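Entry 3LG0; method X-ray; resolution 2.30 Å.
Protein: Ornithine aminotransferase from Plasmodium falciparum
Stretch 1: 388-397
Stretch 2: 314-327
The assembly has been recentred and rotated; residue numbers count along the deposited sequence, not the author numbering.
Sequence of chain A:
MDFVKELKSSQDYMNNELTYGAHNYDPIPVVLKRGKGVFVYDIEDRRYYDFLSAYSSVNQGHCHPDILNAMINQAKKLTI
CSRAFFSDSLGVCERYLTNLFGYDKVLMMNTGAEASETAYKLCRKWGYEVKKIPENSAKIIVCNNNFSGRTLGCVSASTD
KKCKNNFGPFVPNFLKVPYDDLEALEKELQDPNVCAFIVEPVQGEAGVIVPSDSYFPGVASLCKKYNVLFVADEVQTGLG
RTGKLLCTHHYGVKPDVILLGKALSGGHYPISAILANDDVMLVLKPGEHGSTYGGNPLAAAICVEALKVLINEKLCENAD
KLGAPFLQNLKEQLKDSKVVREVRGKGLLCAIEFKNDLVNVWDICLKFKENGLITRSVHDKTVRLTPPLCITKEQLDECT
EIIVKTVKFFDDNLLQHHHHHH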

# COMPACT_ATOMS: atom_id res chain seq x y z
N PRO A 388 21.16 -0.18 9.43
CA PRO A 388 20.29 -0.87 10.38
C PRO A 388 20.85 -0.68 11.79
O PRO A 388 22.07 -0.53 11.97
CB PRO A 388 20.39 -2.33 9.95
CG PRO A 388 20.83 -2.28 8.53
CD PRO A 388 21.72 -1.09 8.42
N LEU A 389 19.96 -0.70 12.78
CA LEU A 389 20.33 -0.34 14.14
C LEU A 389 21.06 -1.45 14.91
O LEU A 389 21.53 -1.23 16.02
CB LEU A 389 19.10 0.15 14.92
CG LEU A 389 18.18 1.16 14.21
CD1 LEU A 389 17.01 1.54 15.09
CD2 LEU A 389 18.95 2.39 13.79
N CYS A 390 21.16 -2.64 14.33
CA CYS A 390 21.93 -3.70 14.97
C CYS A 390 23.44 -3.62 14.66
O CYS A 390 24.20 -4.55 14.95
CB CYS A 390 21.38 -5.06 14.56
SG CYS A 390 21.32 -5.26 12.77
N ILE A 391 23.86 -2.49 14.08
CA ILE A 391 25.26 -2.29 13.72
C ILE A 391 26.14 -2.15 14.97
O ILE A 391 25.74 -1.54 15.95
CB ILE A 391 25.43 -1.06 12.81
CG1 ILE A 391 26.80 -1.06 12.13
CG2 ILE A 391 25.15 0.24 13.58
CD1 ILE A 391 26.89 -0.13 10.92
N THR A 392 27.35 -2.72 14.93
CA THR A 392 28.27 -2.63 16.06
C THR A 392 29.24 -1.46 15.92
O THR A 392 29.47 -0.96 14.81
CB THR A 392 29.12 -3.90 16.21
OG1 THR A 392 30.02 -4.00 15.10
CG2 THR A 392 28.23 -5.15 16.27
N LYS A 393 29.81 -1.02 17.04
CA LYS A 393 30.78 0.07 17.00
C LYS A 393 31.95 -0.23 16.06
O LYS A 393 32.44 0.66 15.37
CB LYS A 393 31.29 0.43 18.40
CG LYS A 393 32.20 1.66 18.38
CD LYS A 393 32.27 2.35 19.74
CE LYS A 393 33.28 3.50 19.72
NZ LYS A 393 32.95 4.56 18.71
N GLU A 394 32.39 -1.48 16.02
CA GLU A 394 33.51 -1.86 15.16
C GLU A 394 33.11 -1.67 13.70
O GLU A 394 33.88 -1.18 12.86
CB GLU A 394 33.93 -3.32 15.41
CG GLU A 394 34.09 -3.69 16.89
CD GLU A 394 32.75 -4.05 17.56
OE1 GLU A 394 32.26 -3.25 18.39
OE2 GLU A 394 32.20 -5.14 17.25
N GLN A 395 31.88 -2.06 13.39
CA GLN A 395 31.36 -1.87 12.05
C GLN A 395 31.26 -0.38 11.69
O GLN A 395 31.61 0.02 10.58
CB GLN A 395 30.02 -2.58 11.90
CG GLN A 395 30.19 -4.07 11.70
CD GLN A 395 28.91 -4.84 11.89
OE1 GLN A 395 27.95 -4.35 12.48
NE2 GLN A 395 28.90 -6.07 11.41
N LEU A 396 30.82 0.45 12.64
CA LEU A 396 30.69 1.89 12.38
C LEU A 396 32.04 2.54 12.20
O LEU A 396 32.17 3.56 11.51
CB LEU A 396 29.92 2.58 13.51
CG LEU A 396 28.40 2.62 13.44
CD1 LEU A 396 27.86 3.34 14.65
CD2 LEU A 396 27.94 3.30 12.16
N ASP A 397 33.06 1.96 12.82
CA ASP A 397 34.41 2.44 12.66
C ASP A 397 34.87 2.15 11.23
O ASP A 397 35.44 3.02 10.55
CB ASP A 397 35.35 1.79 13.69
CG ASP A 397 35.14 2.33 15.11
OD1 ASP A 397 34.62 3.46 15.27
OD2 ASP A 397 35.50 1.62 16.08
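Stretch 2, residues 314-327: KLCENADKLGAPFL

A single asparagine amide can tie a helix to a turn by satisfying two backbone carbonyls at once, and Asn318 of Plasmodium falciparum ornithine aminotransferase does so with one nitrogen. Its ND2 donates to Leu389 O at 3.0 Å, nearly in line, and to Ile391 O at 2.9 Å on a more bent path. Both acceptors belong to the loop that precedes a helix. Pro388 to Ile391 form a type I beta turn, and two of its carbonyls lie within reach of the one amide. The same carboxamide also accepts, through Asn318 OD1, from a water at 2.6 Å, and that water also makes a weak hydrogen bond to Ile391 O at 3.4 Å.

The rest of the contact illustrates how apolar side chains extend such a polar anchor. Stretch 2 is helical from Leu315 to Leu327, with Lys314 at the N-cap position and a kink at Pro325, whose nitrogen has no bond to the preceding turn. In stretch 1 the chain leaves the turn and becomes helical at Lys393. Thr392 caps this helix: its OG1 accepts from Gln395 N at 3.2 Å, while Thr392 N donates to Gln395 OE1 at 3.0 Å. The two helices run in broadly the same direction, crossing at -30° with their axes 10.8 Å apart at closest approach.

The register therefore advances along both chains together. At the turn, Leu389 points toward stretch 2 and lies against Leu315, CB to CB at 4.2 Å, and its CD2 reaches Ala319 CB at 4.1 Å. Cys390 is directed away overall, yet its CB still lies 4.2 Å from Leu315 CD2. One helical turn beyond Asn318, Leu322 bridges loop and helix: its CD1 approaches Ile391 O at 3.1 Å, its CD2 packs on Lys393 CB at 3.8 Å, and its CB meets Leu396 CD1 at 3.6 Å. A second water joins the two stretches, donating to Leu322 O at 2.5 Å and accepting a weak hydrogen bond from Lys393 NZ at 3.4 Å.

Leu396 also packs on Phe326. Its CD2 sits over one face of the Phe326 ring, 4.0 Å from the centroid and 19° off the normal, a CH-pi arrangement in which the nearest ring atom, Phe326 CD1, is 3.8 Å from Leu396 CD2. Altogether 532 Å² is buried, counting both sides. The principle is economical: two hydrogen bonds from one amide join the helix to the turn, and mainly apolar contacts, many of them from leucines, run along the helix before and after it.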

# COMPACT_ATOMS: atom_id res chain seq x y z
N LYS A 314 17.22 -4.29 22.31
CA LYS A 314 17.71 -2.99 22.76
C LYS A 314 18.25 -2.13 21.61
O LYS A 314 19.21 -1.35 21.79
CB LYS A 314 18.78 -3.18 23.83
CG LYS A 314 18.36 -4.06 25.01
CD LYS A 314 17.68 -3.24 26.09
CE LYS A 314 17.59 -4.01 27.40
NZ LYS A 314 16.89 -3.22 28.46
N LEU A 315 17.63 -2.25 20.45
CA LEU A 315 18.11 -1.56 19.27
C LEU A 315 18.01 -0.05 19.39
O LEU A 315 18.82 0.67 18.84
CB LEU A 315 17.41 -2.08 18.01
CG LEU A 315 17.73 -3.55 17.77
CD1 LEU A 315 17.20 -3.99 16.42
CD2 LEU A 315 19.22 -3.79 17.88
N CYS A 316 17.02 0.43 20.13
CA CYS A 316 16.92 1.88 20.35
C CYS A 316 18.13 2.34 21.17
O CYS A 316 18.70 3.40 20.92
CB CYS A 316 15.62 2.25 21.09
SG CYS A 316 14.07 1.75 20.28
N GLU A 317 18.50 1.52 22.15
CA GLU A 317 19.58 1.87 23.06
C GLU A 317 20.89 1.90 22.29
O GLU A 317 21.67 2.86 22.40
CB GLU A 317 19.63 0.87 24.23
CG GLU A 317 18.41 0.92 25.18
CD GLU A 317 17.07 0.50 24.53
OE1 GLU A 317 17.01 -0.57 23.87
OE2 GLU A 317 16.05 1.22 24.70
N ASN A 318 21.12 0.88 21.48
CA ASN A 318 22.32 0.78 20.66
C ASN A 318 22.49 2.00 19.76
O ASN A 318 23.58 2.55 19.66
CB ASN A 318 22.30 -0.49 19.81
CG ASN A 318 23.69 -0.88 19.30
OD1 ASN A 318 24.67 -0.85 20.05
ND2 ASN A 318 23.76 -1.26 18.03
N ALA A 319 21.40 2.42 19.13
CA ALA A 319 21.45 3.58 18.26
C ALA A 319 21.70 4.85 19.09
O ALA A 319 22.38 5.78 18.64
CB ALA A 319 20.16 3.69 17.45
N ASP A 320 21.13 4.89 20.29
CA ASP A 320 21.34 6.04 21.17
C ASP A 320 22.79 6.12 21.64
O ASP A 320 23.32 7.21 21.79
CB ASP A 320 20.39 5.99 22.37
CG ASP A 320 20.09 7.38 22.93
OD1 ASP A 320 20.22 8.38 22.19
OD2 ASP A 320 19.71 7.46 24.13
N LYS A 321 23.42 4.96 21.85
CA LYS A 321 24.83 4.90 22.27
C LYS A 321 25.80 5.24 21.14
O LYS A 321 26.64 6.13 21.27
CB LYS A 321 25.19 3.52 22.83
CG LYS A 321 24.34 3.02 23.98
CD LYS A 321 25.00 1.82 24.66
CE LYS A 321 23.99 0.85 25.28
NZ LYS A 321 23.44 -0.13 24.27
N LEU A 322 25.70 4.49 20.04
CA LEU A 322 26.66 4.61 18.94
C LEU A 322 26.49 5.90 18.15
O LEU A 322 27.44 6.39 17.52
CB LEU A 322 26.54 3.40 18.02
CG LEU A 322 26.65 2.03 18.69
CD1 LEU A 322 26.60 0.96 17.63
CD2 LEU A 322 27.93 1.94 19.49
N GLY A 323 25.29 6.46 18.18
CA GLY A 323 24.92 7.54 17.28
C GLY A 323 25.73 8.81 17.34
O GLY A 323 26.40 9.18 16.38
N ALA A 324 25.65 9.51 18.47
CA ALA A 324 26.33 10.79 18.66
C ALA A 324 27.86 10.68 18.51
O ALA A 324 28.48 11.51 17.84
CB ALA A 324 25.97 11.38 20.01
N PRO A 325 28.47 9.67 19.14
CA PRO A 325 29.90 9.43 18.92
C PRO A 325 30.25 9.36 17.43
O PRO A 325 31.18 10.04 16.97
CB PRO A 325 30.13 8.05 19.56
CG PRO A 325 29.06 7.93 20.60
CD PRO A 325 27.88 8.73 20.12
N PHE A 326 29.52 8.52 16.70
CA PHE A 326 29.77 8.32 15.28
C PHE A 326 29.68 9.65 14.56
O PHE A 326 30.55 9.99 13.74
CB PHE A 326 28.76 7.32 14.70
CG PHE A 326 28.69 7.30 13.20
CD1 PHE A 326 29.69 6.71 12.45
CD2 PHE A 326 27.61 7.86 12.54
CE1 PHE A 326 29.62 6.69 11.06
CE2 PHE A 326 27.53 7.84 11.15
CZ PHE A 326 28.54 7.25 10.41
N LEU A 327 28.65 10.41 14.88
CA LEU A 327 28.42 11.67 14.21
C LEU A 327 29.54 12.66 14.52
O LEU A 327 30.01 13.36 13.62
CB LEU A 327 27.06 12.25 14.61
CG LEU A 327 26.49 13.29 13.67
CD1 LEU A 327 25.62 12.59 12.62
CD2 LEU A 327 25.70 14.36 14.44
O HOH W 1 26.32 -2.69 19.15
O HOH W 2 29.77 5.39 17.75